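Local coordinates for formyltransferase PseJ (Anoxybacillus kamchatkensis G10, PDB 6EDK), which belongs to the formyltransferase family and binds 1YA in a pocket of its alpha/beta fold, at residues K58-Y72 with H79-L93. Numbering follows the deposited sequence.
Sequences KKSAILNNVDFIISY and HPDIVERFKQRAINL. With 1YA (N-{4-[{[(6S)-2-amino-4-oxo-3,4,5,6,7,8-hexahydropteridin-6-yl]methyl}(formyl)amino]benzoyl}-L-glutamic acid), chain D.
I69 drives its CD1 onto the F86 ring, a CH-pi contact 3.6 Å from the ring centroid and 12° off its normal. CG1 of I69 lies beside the backbone N (chi1 -62°) and chi2 is extended, which carries the methyl over the ring centre. V66 O meets the ring's edge in its plane, and L63 CD2 comes within 4.1 Å of F86 CE2. The R89 guanidinium is centred over F86 CD1, held there by a hydrogen bond from R89 NH2 to R85 O (2.7 Å). R85, extended from CG to NE, gives NH1 to two waters in its guanidinium plane; both donate to K58 O, tying the loop to helix 80-85. K58 NZ forms a salt bridge with D81 OD2 (2.8 Å), while H79 ND1 caps the helix by accepting from D81 N. Parallel pairing alternates I69 N to R89 O, I91 N to I69 O, S71 N to I91 O and L93 N to S71 O, with the strand axes 15° apart. V83 and N92 belong to the 1YA pocket. In this beta-alpha-beta unit helix 80-85 connects neighbouring strands 68-71 and 90-94, which lie between strands 27-31 and 118-123, and helix 147-169 packs against I70, Y72 and L93.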
loop_
_atom_site.group_PDB
_atom_site.type_symbol
_atom_site.label_atom_id
_atom_site.label_comp_id
_atom_site.label_asym_id
_atom_site.label_seq_id
_atom_site.Cartn_x
_atom_site.Cartn_y
_atom_site.Cartn_z
ATOM N N LYS A 58 15.880 -4.332 13.780
ATOM C CA LYS A 58 15.749 -5.753 13.472
ATOM C C LYS A 58 15.748 -6.635 14.711
ATOM O O LYS A 58 15.293 -7.793 14.630
ATOM C CB LYS A 58 16.867 -6.203 12.528
ATOM C CG LYS A 58 18.254 -6.325 13.132
ATOM C CD LYS A 58 19.281 -6.604 12.009
ATOM C CE LYS A 58 20.726 -6.628 12.491
ATOM N NZ LYS A 58 21.657 -5.940 11.517
ATOM N N LYS A 59 16.237 -6.123 15.852
ATOM C CA LYS A 59 16.200 -6.889 17.103
ATOM C C LYS A 59 14.920 -6.683 17.910
ATOM O O LYS A 59 14.719 -7.397 18.908
ATOM C CB LYS A 59 17.406 -6.518 17.972
ATOM C CG LYS A 59 18.749 -6.885 17.350
ATOM C CD LYS A 59 19.947 -6.468 18.242
ATOM C CE LYS A 59 20.143 -4.951 18.209
ATOM N NZ LYS A 59 21.351 -4.607 18.983
ATOM N N SER A 60 14.037 -5.759 17.491
ATOM C CA SER A 60 12.822 -5.490 18.247
ATOM C C SER A 60 12.105 -6.769 18.634
ATOM O O SER A 60 11.880 -7.655 17.800
ATOM C CB SER A 60 11.847 -4.577 17.440
ATOM O OG SER A 60 10.625 -4.498 18.184
ATOM N N ALA A 61 11.699 -6.849 19.907
ATOM C CA ALA A 61 10.899 -7.978 20.344
ATOM C C ALA A 61 9.509 -8.005 19.711
ATOM O O ALA A 61 8.843 -9.049 19.753
ATOM C CB ALA A 61 10.775 -7.971 21.885
ATOM N N ILE A 62 9.071 -6.894 19.110
ATOM C CA ILE A 62 7.785 -6.866 18.381
ATOM C C ILE A 62 7.739 -7.941 17.282
ATOM O O ILE A 62 6.678 -8.500 16.979
ATOM C CB ILE A 62 7.588 -5.456 17.793
ATOM C CG1 ILE A 62 7.466 -4.384 18.887
ATOM C CG2 ILE A 62 6.365 -5.378 16.931
ATOM C CD1 ILE A 62 6.205 -4.471 19.723
ATOM N N LEU A 63 8.878 -8.268 16.702
ATOM C CA LEU A 63 8.992 -9.250 15.659
ATOM C C LEU A 63 9.036 -10.696 16.142
ATOM O O LEU A 63 8.898 -11.609 15.320
ATOM C CB LEU A 63 10.246 -8.966 14.846
ATOM C CG LEU A 63 10.247 -7.616 14.141
ATOM C CD1 LEU A 63 11.584 -7.333 13.534
ATOM C CD2 LEU A 63 9.146 -7.589 13.050
ATOM N N ASN A 64 9.210 -10.951 17.435
ATOM C CA ASN A 64 9.393 -12.330 17.853
ATOM C C ASN A 64 8.132 -13.124 17.576
ATOM O O ASN A 64 7.021 -12.687 17.890
ATOM C CB ASN A 64 9.685 -12.434 19.362
ATOM C CG ASN A 64 10.989 -11.733 19.790
ATOM O OD1 ASN A 64 11.856 -11.410 19.002
ATOM N ND2 ASN A 64 11.119 -11.536 21.100
ATOM N N ASN A 65 8.310 -14.331 17.054
ATOM C CA ASN A 65 7.229 -15.275 16.836
ATOM C C ASN A 65 6.181 -14.770 15.825
ATOM O O ASN A 65 5.041 -15.258 15.803
ATOM C CB ASN A 65 6.541 -15.602 18.149
ATOM C CG ASN A 65 7.476 -16.255 19.137
ATOM O OD1 ASN A 65 7.578 -15.825 20.289
ATOM N ND2 ASN A 65 8.189 -17.279 18.679
ATOM N N VAL A 66 6.543 -13.828 14.991
ATOM C CA VAL A 66 5.626 -13.299 13.963
ATOM C C VAL A 66 5.702 -14.186 12.729
ATOM O O VAL A 66 6.781 -14.444 12.189
ATOM C CB VAL A 66 5.994 -11.845 13.626
ATOM C CG1 VAL A 66 5.264 -11.374 12.291
ATOM C CG2 VAL A 66 5.643 -10.976 14.760
ATOM N N ASP A 67 4.540 -14.605 12.247
ATOM C CA ASP A 67 4.452 -15.448 11.072
ATOM C C ASP A 67 4.265 -14.636 9.777
ATOM O O ASP A 67 4.718 -15.080 8.728
ATOM C CB ASP A 67 3.282 -16.403 11.181
ATOM C CG ASP A 67 3.464 -17.407 12.271
ATOM O OD1 ASP A 67 4.577 -17.935 12.356
ATOM O OD2 ASP A 67 2.514 -17.617 13.041
ATOM N N PHE A 68 3.649 -13.447 9.863
ATOM C CA PHE A 68 3.272 -12.699 8.650
ATOM C C PHE A 68 3.169 -11.235 9.006
ATOM O O PHE A 68 2.714 -10.913 10.104
ATOM C CB PHE A 68 1.973 -13.236 8.100
ATOM C CG PHE A 68 1.826 -13.052 6.600
ATOM C CD1 PHE A 68 2.277 -14.022 5.724
ATOM C CD2 PHE A 68 1.226 -11.914 6.094
ATOM C CE1 PHE A 68 2.152 -13.849 4.348
ATOM C CE2 PHE A 68 1.119 -11.742 4.733
ATOM C CZ PHE A 68 1.582 -12.717 3.859
ATOM N N ILE A 69 3.676 -10.361 8.131
ATOM C CA ILE A 69 3.606 -8.921 8.326
ATOM C C ILE A 69 2.710 -8.316 7.246
ATOM O O ILE A 69 2.874 -8.649 6.076
ATOM C CB ILE A 69 4.994 -8.262 8.249
ATOM C CG1 ILE A 69 5.889 -8.848 9.411
ATOM C CG2 ILE A 69 4.873 -6.802 8.323
ATOM C CD1 ILE A 69 7.314 -8.429 9.299
ATOM N N ILE A 70 1.772 -7.458 7.643
ATOM C CA ILE A 70 0.960 -6.682 6.691
ATOM C C ILE A 70 1.206 -5.212 6.980
ATOM O O ILE A 70 0.918 -4.723 8.077
ATOM C CB ILE A 70 -0.539 -7.016 6.802
ATOM C CG1 ILE A 70 -0.804 -8.470 6.506
ATOM C CG2 ILE A 70 -1.372 -6.085 5.776
ATOM C CD1 ILE A 70 -2.196 -8.924 6.928
ATOM N N SER A 71 1.795 -4.483 6.030
ATOM C CA SER A 71 1.913 -3.050 6.244
ATOM C C SER A 71 0.874 -2.318 5.386
ATOM O O SER A 71 0.681 -2.643 4.212
ATOM C CB SER A 71 3.306 -2.479 5.947
ATOM O OG SER A 71 3.736 -2.566 4.623
ATOM N N TYR A 72 0.227 -1.352 5.987
ATOM C CA TYR A 72 -0.879 -0.587 5.341
ATOM C C TYR A 72 -0.795 0.790 5.979
ATOM O O TYR A 72 -1.287 1.001 7.092
ATOM C CB TYR A 72 -2.219 -1.255 5.572
ATOM C CG TYR A 72 -3.396 -0.521 4.915
ATOM C CD1 TYR A 72 -3.175 0.342 3.861
ATOM C CD2 TYR A 72 -4.716 -0.707 5.362
ATOM C CE1 TYR A 72 -4.261 1.032 3.261
ATOM C CE2 TYR A 72 -5.785 -0.007 4.745
ATOM C CZ TYR A 72 -5.533 0.820 3.715
ATOM O OH TYR A 72 -6.556 1.538 3.054
ATOM N N HIS A 79 13.742 -2.282 7.492
ATOM C CA HIS A 79 15.168 -2.572 7.344
ATOM C C HIS A 79 15.397 -3.843 6.538
ATOM O O HIS A 79 14.641 -4.808 6.668
ATOM C CB HIS A 79 15.774 -2.719 8.744
ATOM C CG HIS A 79 17.263 -2.798 8.748
ATOM N ND1 HIS A 79 17.947 -3.960 8.441
ATOM C CD2 HIS A 79 18.199 -1.856 8.999
ATOM C CE1 HIS A 79 19.244 -3.730 8.526
ATOM N NE2 HIS A 79 19.423 -2.463 8.858
ATOM N N PRO A 80 16.453 -3.891 5.705
ATOM C CA PRO A 80 16.635 -5.044 4.794
ATOM C C PRO A 80 16.812 -6.381 5.478
ATOM O O PRO A 80 16.425 -7.439 4.930
ATOM C CB PRO A 80 17.891 -4.669 3.995
ATOM C CG PRO A 80 18.019 -3.197 4.140
ATOM C CD PRO A 80 17.438 -2.824 5.459
ATOM N N ASP A 81 17.356 -6.381 6.697
ATOM C CA ASP A 81 17.474 -7.640 7.425
ATOM C C ASP A 81 16.100 -8.142 7.834
ATOM O O ASP A 81 15.819 -9.356 7.808
ATOM C CB ASP A 81 18.391 -7.450 8.632
ATOM C CG ASP A 81 19.850 -7.163 8.219
ATOM O OD1 ASP A 81 20.243 -7.508 7.084
ATOM O OD2 ASP A 81 20.589 -6.585 9.026
ATOM N N ILE A 82 15.195 -7.225 8.176
ATOM C CA ILE A 82 13.806 -7.637 8.426
ATOM C C ILE A 82 13.170 -8.172 7.142
ATOM O O ILE A 82 12.500 -9.232 7.143
ATOM C CB ILE A 82 13.025 -6.449 9.003
ATOM C CG1 ILE A 82 13.616 -5.966 10.344
ATOM C CG2 ILE A 82 11.599 -6.822 9.278
ATOM C CD1 ILE A 82 12.907 -4.709 10.883
ATOM N N VAL A 83 13.404 -7.464 6.025
ATOM C CA VAL A 83 12.901 -7.895 4.717
ATOM C C VAL A 83 13.359 -9.299 4.404
ATOM O O VAL A 83 12.544 -10.163 4.035
ATOM C CB VAL A 83 13.351 -6.899 3.640
ATOM C CG1 VAL A 83 13.090 -7.457 2.242
ATOM C CG2 VAL A 83 12.653 -5.576 3.833
ATOM N N GLU A 84 14.681 -9.578 4.591
ATOM C CA GLU A 84 15.171 -10.915 4.279
ATOM C C GLU A 84 14.579 -11.943 5.223
ATOM O O GLU A 84 14.153 -13.014 4.795
ATOM C CB GLU A 84 16.697 -10.956 4.344
ATOM C CG GLU A 84 17.288 -12.261 3.793
ATOM C CD GLU A 84 17.083 -12.405 2.277
ATOM O OE1 GLU A 84 16.875 -11.374 1.593
ATOM O OE2 GLU A 84 17.126 -13.549 1.769
ATOM N N ARG A 85 14.505 -11.621 6.518
ATOM C CA ARG A 85 13.953 -12.587 7.464
ATOM C C ARG A 85 12.524 -12.939 7.120
ATOM O O ARG A 85 12.079 -14.062 7.347
ATOM C CB ARG A 85 14.023 -11.994 8.877
ATOM C CG ARG A 85 13.291 -12.813 9.935
ATOM C CD ARG A 85 13.579 -12.193 11.334
ATOM N NE ARG A 85 12.738 -12.795 12.357
ATOM C CZ ARG A 85 12.550 -12.272 13.576
ATOM N NH1 ARG A 85 13.111 -11.120 13.907
ATOM N NH2 ARG A 85 11.765 -12.891 14.437
ATOM N N PHE A 86 11.771 -11.986 6.576
ATOM C CA PHE A 86 10.368 -12.242 6.280
ATOM C C PHE A 86 10.087 -12.390 4.786
ATOM O O PHE A 86 8.944 -12.207 4.367
ATOM C CB PHE A 86 9.509 -11.121 6.901
ATOM C CG PHE A 86 9.402 -11.231 8.412
ATOM C CD1 PHE A 86 8.467 -12.061 8.974
ATOM C CD2 PHE A 86 10.275 -10.523 9.238
ATOM C CE1 PHE A 86 8.384 -12.187 10.369
ATOM C CE2 PHE A 86 10.210 -10.644 10.591
ATOM C CZ PHE A 86 9.269 -11.488 11.169
ATOM N N LYS A 87 11.084 -12.777 3.990
ATOM C CA LYS A 87 10.850 -13.097 2.582
ATOM C C LYS A 87 9.601 -13.945 2.425
ATOM O O LYS A 87 9.416 -14.949 3.125
ATOM C CB LYS A 87 12.033 -13.846 1.963
ATOM C CG LYS A 87 13.172 -12.924 1.485
ATOM C CD LYS A 87 12.675 -11.783 0.558
ATOM C CE LYS A 87 13.770 -11.327 -0.421
ATOM N NZ LYS A 87 13.614 -9.917 -0.891
ATOM N N GLN A 88 8.735 -13.517 1.504
ATOM C CA GLN A 88 7.486 -14.200 1.154
ATOM C C GLN A 88 6.526 -14.285 2.345
ATOM O O GLN A 88 5.523 -15.017 2.321
ATOM C CB GLN A 88 7.749 -15.572 0.518
ATOM C CG GLN A 88 8.608 -15.495 -0.812
ATOM C CD GLN A 88 7.882 -14.787 -1.991
ATOM O OE1 GLN A 88 8.201 -13.637 -2.371
ATOM N NE2 GLN A 88 6.909 -15.483 -2.584
ATOM N N ARG A 89 6.756 -13.464 3.364
ATOM C CA ARG A 89 5.885 -13.421 4.515
ATOM C C ARG A 89 5.555 -11.994 4.912
ATOM O O ARG A 89 5.061 -11.781 6.017
ATOM C CB ARG A 89 6.518 -14.157 5.714
ATOM C CG ARG A 89 6.800 -15.635 5.496
ATOM C CD ARG A 89 7.277 -16.331 6.833
ATOM N NE ARG A 89 8.591 -15.855 7.277
ATOM C CZ ARG A 89 8.977 -15.793 8.561
ATOM N NH1 ARG A 89 8.143 -16.165 9.528
ATOM N NH2 ARG A 89 10.190 -15.338 8.881
ATOM N N ALA A 90 5.863 -11.013 4.055
ATOM C CA ALA A 90 5.573 -9.616 4.362
ATOM C C ALA A 90 5.012 -8.917 3.110
ATOM O O ALA A 90 5.688 -8.877 2.082
ATOM C CB ALA A 90 6.805 -8.882 4.796
ATOM N N ILE A 91 3.831 -8.316 3.241
ATOM C CA ILE A 91 3.162 -7.654 2.123
ATOM C C ILE A 91 2.856 -6.215 2.490
ATOM O O ILE A 91 2.738 -5.887 3.651
ATOM C CB ILE A 91 1.889 -8.343 1.697
ATOM C CG1 ILE A 91 0.765 -8.263 2.734
ATOM C CG2 ILE A 91 2.098 -9.785 1.285
ATOM C CD1 ILE A 91 -0.441 -8.970 2.372
ATOM N N ASN A 92 2.612 -5.373 1.469
ATOM C CA ASN A 92 2.298 -3.971 1.668
ATOM C C ASN A 92 1.098 -3.657 0.736
ATOM O O ASN A 92 1.001 -4.266 -0.359
ATOM C CB ASN A 92 3.452 -3.078 1.291
ATOM C CG ASN A 92 3.171 -1.592 1.515
ATOM O OD1 ASN A 92 2.853 -1.168 2.611
ATOM N ND2 ASN A 92 3.315 -0.780 0.454
ATOM N N LEU A 93 0.199 -2.822 1.240
ATOM C CA LEU A 93 -0.988 -2.294 0.525
ATOM C C LEU A 93 -0.716 -0.858 0.114
ATOM O O LEU A 93 -0.635 0.056 0.956
ATOM C CB LEU A 93 -2.239 -2.338 1.403
ATOM C CG LEU A 93 -2.915 -3.668 1.628
ATOM C CD1 LEU A 93 -2.003 -4.808 2.037
ATOM C CD2 LEU A 93 -4.048 -3.556 2.623
HETATM N N1 1YA D . 9.711 -0.680 3.568
HETATM C C2 1YA D . 10.400 -1.443 2.505
HETATM N NA2 1YA D . 11.758 -1.918 2.705
HETATM N N3 1YA D . 9.738 -1.805 1.197
HETATM C C4 1YA D . 8.377 -1.346 0.893
HETATM O O4 1YA D . 7.907 -1.657 -0.183
HETATM C C4A 1YA D . 7.692 -0.567 1.964
HETATM N N5 1YA D . 6.390 -0.180 1.760
HETATM C C6 1YA D . 5.935 0.996 2.664
HETATM C C7 1YA D . 6.279 0.887 3.982
HETATM N N8 1YA D . 7.746 0.440 4.300
HETATM C C8A 1YA D . 8.352 -0.257 3.331
HETATM C C9 1YA D . 6.567 2.248 2.014
HETATM N N10 1YA D . 6.149 3.506 2.662
HETATM C C11 1YA D . 9.059 6.522 3.263
HETATM C C12 1YA D . 8.402 6.005 4.367
HETATM C C13 1YA D . 7.456 5.003 4.184
HETATM C C14 1YA D . 7.179 4.559 2.903
HETATM C C15 1YA D . 7.831 5.088 1.804
HETATM C C16 1YA D . 8.779 6.080 1.988
HETATM C C17 1YA D . 10.108 7.653 3.416
HETATM N N 1YA D . 9.934 8.771 2.453
HETATM C CA 1YA D . 10.807 9.971 2.407
HETATM C CB 1YA D . 12.226 9.577 1.926
HETATM C CG 1YA D . 12.251 8.242 1.163
HETATM C CD 1YA D . 13.552 8.048 0.365
HETATM O OE1 1YA D . 13.647 7.113 -0.478
HETATM O OE2 1YA D . 14.525 8.824 0.554
HETATM C CT 1YA D . 10.157 11.025 1.473
HETATM O O2 1YA D . 9.084 10.787 0.840
HETATM O O1 1YA D . 10.690 12.152 1.333
HETATM C C18 1YA D . 4.766 3.797 3.010
HETATM O O5 1YA D . 3.914 2.996 2.818
HETATM O O 1YA D . 10.942 7.617 4.248
HETATM O O HOH W 1 13.584 -9.474 16.344
HETATM O O HOH W 2 14.722 -9.248 12.368
#